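Local coordinates for protein enoyl-CoA hydratase/isomerase (Shewanella pealeana, PDB 4KPK) that probably acts on CoA thioesters as an isomerase or hydratase of the crotonase-like type, at residues A[31-34]-A[35-39]; A[75-78]-A[79-82]; A[225-228]-A[229-233]. One frame throughout, in Å; residues are numbered along the deposited sequence.

Interaction 1 (A[31-34]-A[35-39]); sequences TEIL and DQQLH. With EDO (1,2-ethanediol), chain B.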
ATOM      1  N   THR A  31      14.991   8.219 -35.524  1.00 28.27           N
ATOM      2  CA  THR A  31      14.987   9.005 -34.279  1.00 30.63           C
ATOM      3  C   THR A  31      15.411  10.475 -34.523  1.00 30.02           C
ATOM      4  O   THR A  31      14.738  11.416 -34.096  1.00 31.42           O
ATOM      5  CB  THR A  31      15.946   8.371 -33.255  1.00 30.41           C
ATOM      6  OG1 THR A  31      15.521   7.011 -33.035  1.00 28.47           O
ATOM      7  CG2 THR A  31      15.963   9.170 -31.949  1.00 30.28           C
ATOM      8  N   GLU A  32      16.541  10.658 -35.182  1.00 31.49           N
ATOM      9  CA  GLU A  32      16.999  12.004 -35.595  1.00 31.10           C
ATOM     10  C   GLU A  32      15.925  12.739 -36.422  1.00 30.05           C
ATOM     11  O   GLU A  32      15.695  13.916 -36.237  1.00 29.91           O
ATOM     12  CB  GLU A  32      18.302  11.880 -36.347  1.00 33.01           C
ATOM     13  CG  GLU A  32      19.450  11.390 -35.474  1.00 37.73           C
ATOM     14  CD  GLU A  32      20.716  11.081 -36.277  1.00 40.37           C
ATOM     15  OE1 GLU A  32      20.655  10.640 -37.461  1.00 35.35           O
ATOM     16  OE2 GLU A  32      21.798  11.303 -35.711  1.00 41.94           O
ATOM     17  N   ILE A  33      15.183  12.028 -37.265  1.00 29.91           N
ATOM     18  CA  ILE A  33      14.135  12.680 -38.066  1.00 27.31           C
ATOM     19  C   ILE A  33      12.984  13.055 -37.163  1.00 29.29           C
ATOM     20  O   ILE A  33      12.425  14.151 -37.246  1.00 27.25           O
ATOM     21  CB  ILE A  33      13.642  11.795 -39.234  1.00 29.15           C
ATOM     22  CG1 ILE A  33      14.713  11.711 -40.324  1.00 30.71           C
ATOM     23  CG2 ILE A  33      12.348  12.333 -39.834  1.00 29.23           C
ATOM     24  CD1 ILE A  33      14.576  10.458 -41.214  1.00 35.15           C
ATOM     25  N   LEU A  34      12.617  12.148 -36.272  1.00 32.96           N
ATOM     26  CA  LEU A  34      11.518  12.440 -35.378  1.00 31.96           C
ATOM     27  C   LEU A  34      11.936  13.647 -34.471  1.00 27.94           C
ATOM     28  O   LEU A  34      11.248  14.651 -34.404  1.00 26.79           O
ATOM     29  CB  LEU A  34      11.162  11.180 -34.601  1.00 33.13           C
ATOM     30  CG  LEU A  34      10.000  11.188 -33.615  1.00 35.18           C
ATOM     31  CD1 LEU A  34       8.692  11.724 -34.203  1.00 33.60           C
ATOM     32  CD2 LEU A  34       9.829   9.768 -33.109  1.00 37.63           C
ATOM     33  N   ASP A  35      13.108  13.570 -33.874  1.00 27.49           N
ATOM     34  CA  ASP A  35      13.622  14.649 -33.054  1.00 27.87           C
ATOM     35  C   ASP A  35      13.432  15.995 -33.776  1.00 32.19           C
ATOM     36  O   ASP A  35      12.881  16.923 -33.212  1.00 35.33           O
ATOM     37  CB  ASP A  35      15.084  14.399 -32.805  1.00 30.46           C
ATOM     38  CG  ASP A  35      15.718  15.473 -31.967  1.00 30.58           C
ATOM     39  OD1 ASP A  35      15.275  15.695 -30.850  1.00 32.55           O
ATOM     40  OD2 ASP A  35      16.631  16.119 -32.427  1.00 31.68           O
ATOM     41  N   GLN A  36      13.810  16.078 -35.047  1.00 33.33           N
ATOM     42  CA  GLN A  36      13.661  17.325 -35.818  1.00 36.24           C
ATOM     43  C   GLN A  36      12.200  17.783 -36.032  1.00 35.62           C
ATOM     44  O   GLN A  36      11.936  18.968 -35.936  1.00 35.83           O
ATOM     45  CB  GLN A  36      14.370  17.212 -37.186  1.00 42.18           C
ATOM     46  CG  GLN A  36      15.836  16.759 -37.108  1.00 48.52           C
ATOM     47  CD  GLN A  36      16.491  16.663 -38.483  1.00 53.55           C
ATOM     48  OE1 GLN A  36      16.572  17.673 -39.187  1.00 71.12           O
ATOM     49  NE2 GLN A  36      16.953  15.463 -38.883  1.00 48.13           N
ATOM     50  N   GLN A  37      11.283  16.844 -36.328  1.00 30.00           N
ATOM     51  CA  GLN A  37       9.909  17.130 -36.596  1.00 29.60           C
ATOM     52  C   GLN A  37       9.044  17.447 -35.381  1.00 30.54           C
ATOM     53  O   GLN A  37       8.159  18.275 -35.478  1.00 28.43           O
ATOM     54  CB  GLN A  37       9.296  15.956 -37.353  1.00 34.63           C
ATOM     55  CG  GLN A  37       9.926  15.900 -38.742  1.00 38.32           C
ATOM     56  CD  GLN A  37       9.826  14.562 -39.397  1.00 38.05           C
ATOM     57  OE1 GLN A  37       9.576  13.547 -38.757  1.00 41.40           O
ATOM     58  NE2 GLN A  37      10.028  14.551 -40.688  1.00 40.97           N
ATOM     59  N   LEU A  38       9.318  16.852 -34.223  1.00 33.34           N
ATOM     60  CA  LEU A  38       8.577  17.207 -32.984  1.00 32.29           C
ATOM     61  C   LEU A  38       8.771  18.665 -32.560  1.00 31.87           C
ATOM     62  O   LEU A  38       9.900  19.152 -32.529  1.00 31.17           O
ATOM     63  CB  LEU A  38       9.026  16.318 -31.805  1.00 32.25           C
ATOM     64  CG  LEU A  38       8.826  14.830 -32.091  1.00 32.35           C
ATOM     65  CD1 LEU A  38       9.448  13.888 -31.057  1.00 30.35           C
ATOM     66  CD2 LEU A  38       7.337  14.572 -32.284  1.00 33.05           C
ATOM     67  N   HIS A  39       7.668  19.306 -32.149  1.00 30.09           N
ATOM     68  CA  HIS A  39       7.634  20.727 -31.816  1.00 31.05           C
ATOM     69  C   HIS A  39       8.101  20.949 -30.382  1.00 30.76           C
ATOM     70  O   HIS A  39       8.785  21.918 -30.120  1.00 28.18           O
ATOM     71  CB  HIS A  39       6.195  21.298 -31.959  1.00 30.82           C
ATOM     72  CG  HIS A  39       5.568  21.086 -33.319  1.00 33.35           C
ATOM     73  ND1 HIS A  39       5.856  21.887 -34.405  1.00 34.21           N
ATOM     74  CD2 HIS A  39       4.671  20.161 -33.765  1.00 36.20           C
ATOM     75  CE1 HIS A  39       5.167  21.468 -35.459  1.00 36.78           C
ATOM     76  NE2 HIS A  39       4.449  20.415 -35.101  1.00 35.89           N
TER
HETATM   77  C1  EDO B 301      12.620  19.553 -30.982  1.00 41.02           C
HETATM   78  O1  EDO B 301      11.804  18.503 -31.500  1.00 30.67           O
HETATM   79  C2  EDO B 301      13.809  18.818 -30.385  1.00 40.35           C
HETATM   80  O2  EDO B 301      15.025  19.474 -30.693  1.00 42.18           O
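Leu-34, on the short amphipathic helix 30-37 near the start of the modelled chain, meets Leu-38 just past the helix's C-terminal end, where the chain lies against strand 41-46 and helix 65-80. Their side chains cross obliquely: Leu-34 CD1 rests 3.7 Å from Leu-38 CD2, and Leu-34 CG is 3.8 Å from Leu-38 CD1, so both methyl branches of Leu-38 are engaged. CG of Leu-34 stands anti to its backbone N (chi1 -178°) and thus beside the carbonyl carbon, which carries the branch forward along the helix to its partner. Cys-43 touches both leucines, His-77 covers Leu-34, and Val-74 packs on Leu-38, so this is the close-packed side. Leu-38 N to Leu-34 O, at 2.9 Å, closes the leucines' own turn, although Leu-38 is the first residue to leave helical geometry. Asp-35 N to Thr-31 O, at 2.7 Å with an N-H...O angle of 174°, belongs to the turn before it. At the edge of the packed side, Asp-35 OD1 accepts a bond from the backbone N of Cys-43, tying the helix to the following strand.

The other side is looser and carries exposed Glu-32, Gln-36 and Gln-37. The side chain of Gln-37 runs alongside Ile-33, its amide against the CG2 methyl without a hydrogen bond between the side chains. The extended Gln-36 side chain lies along Glu-32 O, which receives two donors: the backbone N of Gln-36 at 3.1 Å and, weakly, its NE2 at 3.3 Å, the latter bent to an N-H...O angle of 141°.

Interaction 2 (A[75-78]-A[79-82]); sequences LEHF and KRNE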
ATOM      1  N   LEU A  75       6.853   7.411 -27.596  1.00 28.26           N
ATOM      2  CA  LEU A  75       6.671   6.123 -26.961  1.00 30.41           C
ATOM      3  C   LEU A  75       6.475   5.028 -27.994  1.00 31.57           C
ATOM      4  O   LEU A  75       7.134   3.996 -27.892  1.00 27.46           O
ATOM      5  CB  LEU A  75       5.473   6.102 -25.996  1.00 30.37           C
ATOM      6  CG  LEU A  75       5.572   6.893 -24.693  1.00 34.67           C
ATOM      7  CD1 LEU A  75       4.355   6.596 -23.823  1.00 34.22           C
ATOM      8  CD2 LEU A  75       6.870   6.566 -23.966  1.00 33.37           C
ATOM      9  N   GLU A  76       5.586   5.235 -28.973  1.00 33.24           N
ATOM     10  CA  GLU A  76       5.365   4.175 -29.979  1.00 35.35           C
ATOM     11  C   GLU A  76       6.665   3.987 -30.756  1.00 33.30           C
ATOM     12  O   GLU A  76       7.083   2.871 -30.986  1.00 28.76           O
ATOM     13  CB  GLU A  76       4.180   4.456 -30.888  1.00 39.02           C
ATOM     14  CG  GLU A  76       4.261   3.755 -32.248  1.00 50.79           C
ATOM     15  CD  GLU A  76       4.223   2.201 -32.250  1.00 61.34           C
ATOM     16  OE1 GLU A  76       4.815   1.504 -31.366  1.00 59.65           O
ATOM     17  OE2 GLU A  76       3.612   1.653 -33.211  1.00 65.44           O
ATOM     18  N   HIS A  77       7.369   5.076 -31.073  1.00 30.05           N
ATOM     19  CA  HIS A  77       8.662   4.943 -31.727  1.00 28.96           C
ATOM     20  C   HIS A  77       9.658   4.034 -30.980  1.00 26.21           C
ATOM     21  O   HIS A  77      10.232   3.113 -31.562  1.00 20.85           O
ATOM     22  CB  HIS A  77       9.252   6.306 -31.938  1.00 32.96           C
ATOM     23  CG  HIS A  77      10.606   6.285 -32.532  1.00 32.95           C
ATOM     24  ND1 HIS A  77      10.827   5.941 -33.845  1.00 34.41           N
ATOM     25  CD2 HIS A  77      11.818   6.584 -32.001  1.00 31.96           C
ATOM     26  CE1 HIS A  77      12.120   6.016 -34.101  1.00 34.91           C
ATOM     27  NE2 HIS A  77      12.742   6.382 -32.994  1.00 33.73           N
ATOM     28  N   PHE A  78       9.824   4.231 -29.687  1.00 24.67           N
ATOM     29  CA  PHE A  78      10.860   3.490 -28.958  1.00 27.08           C
ATOM     30  C   PHE A  78      10.418   2.069 -28.540  1.00 29.18           C
ATOM     31  O   PHE A  78      11.237   1.163 -28.371  1.00 30.32           O
ATOM     32  CB  PHE A  78      11.370   4.309 -27.759  1.00 26.07           C
ATOM     33  CG  PHE A  78      12.319   5.449 -28.138  1.00 28.96           C
ATOM     34  CD1 PHE A  78      13.457   5.211 -28.912  1.00 29.60           C
ATOM     35  CD2 PHE A  78      12.107   6.761 -27.677  1.00 27.40           C
ATOM     36  CE1 PHE A  78      14.323   6.235 -29.255  1.00 26.41           C
ATOM     37  CE2 PHE A  78      13.004   7.791 -27.992  1.00 26.70           C
ATOM     38  CZ  PHE A  78      14.103   7.533 -28.791  1.00 27.74           C
ATOM     39  N   LYS A  79       9.124   1.859 -28.382  1.00 30.94           N
ATOM     40  CA  LYS A  79       8.643   0.541 -28.127  1.00 36.81           C
ATOM     41  C   LYS A  79       9.029  -0.393 -29.288  1.00 39.66           C
ATOM     42  O   LYS A  79       9.477  -1.479 -29.040  1.00 37.06           O
ATOM     43  CB  LYS A  79       7.141   0.532 -27.931  1.00 41.18           C
ATOM     44  CG  LYS A  79       6.667  -0.879 -27.666  1.00 41.22           C
ATOM     45  CD  LYS A  79       5.179  -0.967 -27.392  1.00 45.08           C
ATOM     46  CE  LYS A  79       4.789  -2.445 -27.405  1.00 48.00           C
ATOM     47  NZ  LYS A  79       3.487  -2.690 -26.745  1.00 53.01           N
ATOM     48  N   ARG A  80       8.845   0.051 -30.535  1.00 48.03           N
ATOM     49  CA  ARG A  80       9.211  -0.716 -31.752  1.00 59.50           C
ATOM     50  C   ARG A  80      10.715  -1.035 -31.832  1.00 61.37           C
ATOM     51  O   ARG A  80      11.122  -2.157 -32.179  1.00 56.05           O
ATOM     52  CB  ARG A  80       8.859   0.085 -33.016  1.00 64.21           C
ATOM     53  CG  ARG A  80       7.385   0.393 -33.234  1.00 69.02           C
ATOM     54  CD  ARG A  80       7.138   1.007 -34.619  1.00 77.07           C
ATOM     55  NE  ARG A  80       7.922   2.235 -34.895  1.00 83.32           N
ATOM     56  CZ  ARG A  80       7.446   3.491 -34.994  1.00 82.18           C
ATOM     57  NH1 ARG A  80       6.153   3.766 -34.832  1.00 81.15           N
ATOM     58  NH2 ARG A  80       8.284   4.496 -35.250  1.00 70.86           N
ATOM     59  N   ASN A  81      11.509  -0.008 -31.503  1.00 56.11           N
ATOM     60  CA  ASN A  81      12.945   0.015 -31.663  1.00 43.39           C
ATOM     61  C   ASN A  81      13.666  -1.055 -30.874  1.00 42.36           C
ATOM     62  O   ASN A  81      13.560  -1.109 -29.660  1.00 41.29           O
ATOM     63  CB  ASN A  81      13.452   1.378 -31.242  1.00 43.85           C
ATOM     64  CG  ASN A  81      14.773   1.703 -31.848  1.00 41.05           C
ATOM     65  OD1 ASN A  81      15.766   1.035 -31.595  1.00 43.95           O
ATOM     66  ND2 ASN A  81      14.805   2.731 -32.633  1.00 41.38           N
ATOM     67  N   GLU A  82      14.412  -1.898 -31.583  1.00 43.22           N
ATOM     68  CA  GLU A  82      15.205  -2.982 -30.987  1.00 45.81           C
ATOM     69  C   GLU A  82      16.499  -2.520 -30.285  1.00 41.45           C
ATOM     70  O   GLU A  82      17.009  -3.219 -29.406  1.00 48.15           O
ATOM     71  CB  GLU A  82      15.599  -3.976 -32.084  1.00 54.46           C
ATOM     72  CG  GLU A  82      14.429  -4.528 -32.878  1.00 59.68           C
ATOM     73  CD  GLU A  82      14.507  -6.037 -32.972  1.00 69.51           C
ATOM     74  OE1 GLU A  82      13.662  -6.698 -32.337  1.00 76.73           O
ATOM     75  OE2 GLU A  82      15.434  -6.557 -33.635  1.00 72.30           O
TER
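Across the last turn of helix 65-80 the backbone bonds lengthen, from Lys-79 N to Leu-75 O at 3.0 Å to weak ones at 3.4 Å for Arg-80 N to Glu-76 O and Asn-81 N to His-77 O, and Asn-81 is the first residue outside helical geometry. On the outer side Arg-80 folds back along the turn. A bend at its chi3 (-56°) lays one guanidinium face over Glu-76 O and His-77 CA, the latter 3.6 Å above the plane. Glu-76 crosses this side chain at about a right angle, its carboxylate turned 66° from the guanidinium; OE2 lies 3.7 Å from NH1 of Arg-80, a long salt bridge, while OE1 sits against the arginine's CG at 3.4 Å. An alanine in place of Glu-76 is likely to leave the Arg-80 guanidinium without this carboxylate and freer to swing off the turn. Arg-80 NH2 also approaches the edge of the His-77 imidazole, near the ring plane, 3.2 Å from ND1. The far nitrogen of that ring, NE2, is hydrogen-bonded to Thr-31 OG1, which would help to set the ring's orientation. Inward, Phe-78 packs on Cys-43 and Leu-45, and Lys-135 NZ binds the carbonyl oxygens of Phe-78, Lys-79 and Asn-81. Helix 65-80 is the connecting helix of the beta-alpha-beta unit between parallel strands 49-54 and 86-91, as in the crotonase-like fold.

Interaction 3 (A[225-228]-A[229-233]); sequences AAQP and FIDAL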
ATOM      1  N   ALA A 225      22.807  10.837 -10.736  1.00 31.79           N
ATOM      2  CA  ALA A 225      21.906   9.975  -9.960  1.00 31.91           C
ATOM      3  C   ALA A 225      21.328   8.804 -10.819  1.00 33.49           C
ATOM      4  O   ALA A 225      21.062   7.699 -10.280  1.00 29.80           O
ATOM      5  CB  ALA A 225      20.774  10.785  -9.320  1.00 31.67           C
ATOM      6  N   ALA A 226      21.155   9.059 -12.126  1.00 30.49           N
ATOM      7  CA  ALA A 226      20.551   8.073 -13.030  1.00 32.49           C
ATOM      8  C   ALA A 226      21.552   6.999 -13.459  1.00 32.71           C
ATOM      9  O   ALA A 226      21.161   5.880 -13.786  1.00 30.94           O
ATOM     10  CB  ALA A 226      19.921   8.751 -14.244  1.00 29.57           C
ATOM     11  N   GLN A 227      22.837   7.338 -13.440  1.00 31.08           N
ATOM     12  CA  GLN A 227      23.864   6.463 -14.005  1.00 36.51           C
ATOM     13  C   GLN A 227      23.855   5.038 -13.450  1.00 33.98           C
ATOM     14  O   GLN A 227      23.833   4.082 -14.204  1.00 31.19           O
ATOM     15  CB  GLN A 227      25.281   7.080 -13.817  1.00 37.52           C
ATOM     16  CG  GLN A 227      26.312   6.530 -14.795  1.00 41.96           C
ATOM     17  CD  GLN A 227      25.814   6.576 -16.230  1.00 44.81           C
ATOM     18  OE1 GLN A 227      25.220   7.556 -16.639  1.00 42.79           O
ATOM     19  NE2 GLN A 227      26.006   5.479 -16.984  1.00 52.96           N
ATOM     20  N   PRO A 228      23.920   4.905 -12.117  1.00 33.15           N
ATOM     21  CA  PRO A 228      23.925   3.582 -11.517  1.00 32.74           C
ATOM     22  C   PRO A 228      22.666   2.779 -11.893  1.00 32.10           C
ATOM     23  O   PRO A 228      22.775   1.599 -12.120  1.00 32.95           O
ATOM     24  CB  PRO A 228      23.956   3.869 -10.020  1.00 33.03           C
ATOM     25  CG  PRO A 228      23.520   5.300  -9.872  1.00 31.55           C
ATOM     26  CD  PRO A 228      23.994   5.971 -11.102  1.00 32.54           C
ATOM     27  N   PHE A 229      21.507   3.408 -11.984  1.00 29.60           N
ATOM     28  CA  PHE A 229      20.278   2.678 -12.457  1.00 28.22           C
ATOM     29  C   PHE A 229      20.422   2.275 -13.920  1.00 27.09           C
ATOM     30  O   PHE A 229      20.111   1.141 -14.298  1.00 25.82           O
ATOM     31  CB  PHE A 229      19.046   3.550 -12.352  1.00 30.55           C
ATOM     32  CG  PHE A 229      18.672   3.939 -10.945  1.00 32.19           C
ATOM     33  CD1 PHE A 229      17.896   3.110 -10.165  1.00 32.55           C
ATOM     34  CD2 PHE A 229      19.076   5.152 -10.420  1.00 29.62           C
ATOM     35  CE1 PHE A 229      17.542   3.479  -8.872  1.00 35.31           C
ATOM     36  CE2 PHE A 229      18.714   5.539  -9.139  1.00 31.72           C
ATOM     37  CZ  PHE A 229      17.949   4.709  -8.352  1.00 34.31           C
ATOM     38  N   ILE A 230      20.920   3.185 -14.761  1.00 27.90           N
ATOM     39  CA  ILE A 230      21.134   2.843 -16.161  1.00 30.47           C
ATOM     40  C   ILE A 230      22.085   1.659 -16.323  1.00 30.94           C
ATOM     41  O   ILE A 230      21.778   0.703 -17.025  1.00 29.81           O
ATOM     42  CB  ILE A 230      21.655   4.034 -17.007  1.00 32.66           C
ATOM     43  CG1 ILE A 230      20.583   5.129 -17.128  1.00 34.24           C
ATOM     44  CG2 ILE A 230      22.107   3.582 -18.400  1.00 31.25           C
ATOM     45  CD1 ILE A 230      21.148   6.520 -17.416  1.00 33.84           C
ATOM     46  N   ASP A 231      23.227   1.732 -15.660  1.00 31.29           N
ATOM     47  CA  ASP A 231      24.164   0.592 -15.605  1.00 32.02           C
ATOM     48  C   ASP A 231      23.515  -0.722 -15.152  1.00 27.86           C
ATOM     49  O   ASP A 231      23.773  -1.765 -15.758  1.00 29.55           O
ATOM     50  CB  ASP A 231      25.363   0.946 -14.699  1.00 30.38           C
ATOM     51  CG  ASP A 231      26.264   1.988 -15.350  1.00 40.96           C
ATOM     52  OD1 ASP A 231      26.164   2.147 -16.592  1.00 46.54           O
ATOM     53  OD2 ASP A 231      27.092   2.659 -14.664  1.00 49.18           O
ATOM     54  N   ALA A 232      22.676  -0.694 -14.119  1.00 24.16           N
ATOM     55  CA  ALA A 232      22.121  -1.934 -13.629  1.00 24.38           C
ATOM     56  C   ALA A 232      21.125  -2.486 -14.721  1.00 28.23           C
ATOM     57  O   ALA A 232      21.163  -3.646 -15.075  1.00 29.23           O
ATOM     58  CB  ALA A 232      21.447  -1.710 -12.318  1.00 23.75           C
ATOM     59  N   LEU A 233      20.331  -1.601 -15.297  1.00 27.52           N
ATOM     60  CA  LEU A 233      19.255  -1.962 -16.204  1.00 30.03           C
ATOM     61  C   LEU A 233      19.762  -2.484 -17.553  1.00 33.98           C
ATOM     62  O   LEU A 233      19.267  -3.491 -18.041  1.00 36.63           O
ATOM     63  CB  LEU A 233      18.304  -0.783 -16.377  1.00 26.55           C
ATOM     64  CG  LEU A 233      17.413  -0.454 -15.155  1.00 26.83           C
ATOM     65  CD1 LEU A 233      16.741   0.871 -15.403  1.00 26.50           C
ATOM     66  CD2 LEU A 233      16.302  -1.478 -14.798  1.00 25.15           C
TER
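Gln-227 O takes the shortest sound polar bond here, from Asp-231 N at 2.8 Å and almost straight, with an N-H...O angle of 176°. The carboxylate of Asp-231 lies beside the same oxygen, because its first torsion sets CG next to the backbone N. The two side chains also meet: the chain of Gln-227 bends at chi2, bringing NE2 to 3.4 Å from Asp-231 OD1. That bond is weak, its N-H...O angle being 136°, and the amide and carboxylate planes are turned 67° apart, so the pair forms an imperfect bridge on the exposed side of the helix. Pro-228 lacks an amide hydrogen, which removes one bond to the preceding turn and kinks the helix there. Its own carbonyl still accepts from Ala-232 N at 3.0 Å. On the buried side the Phe-229 ring turns its edge toward the previous turn: Ala-225 O lies in the ring plane, 3.2 Å from CD2. Ile-230 folds back so that CD1 lies 4.1 Å from Ala-226 CB, a light apolar contact beside the firm bond from Ile-230 N to Ala-226 O. Helix 222-235 packs this face on the central sheet, with Ile-230 on Ile-138 and Leu-88 and Phe-229 on Ile-158 and Ile-160, while Phe-229, Ala-232 and Leu-233 also pack on Arg-196, Thr-200 and Leu-199 of the second subunit.

How the interactions relate
Interactions 1 and 2 touch, although their centres are about 14 Å apart: they share a hydrogen bond from threonine to imidazole and the packing of a leucine on the same ring. Both helices also rest on strand 41-46, an outermost strand of the sheet within this chain. Interaction 3 stands apart, its nearest atoms about 12 Å from interaction 2 and about 16 Å from interaction 1, and packs on inner strands and a second subunit. Each has a more buried, largely apolar side, which in interaction 2 includes the polar ring of His-77, and a more exposed polar one. The polar sides differ: a glutamine weakly bonded to a backbone carbonyl in 31-39, a long salt bridge in 75-82, and a weak amide-carboxylate bond in 225-233.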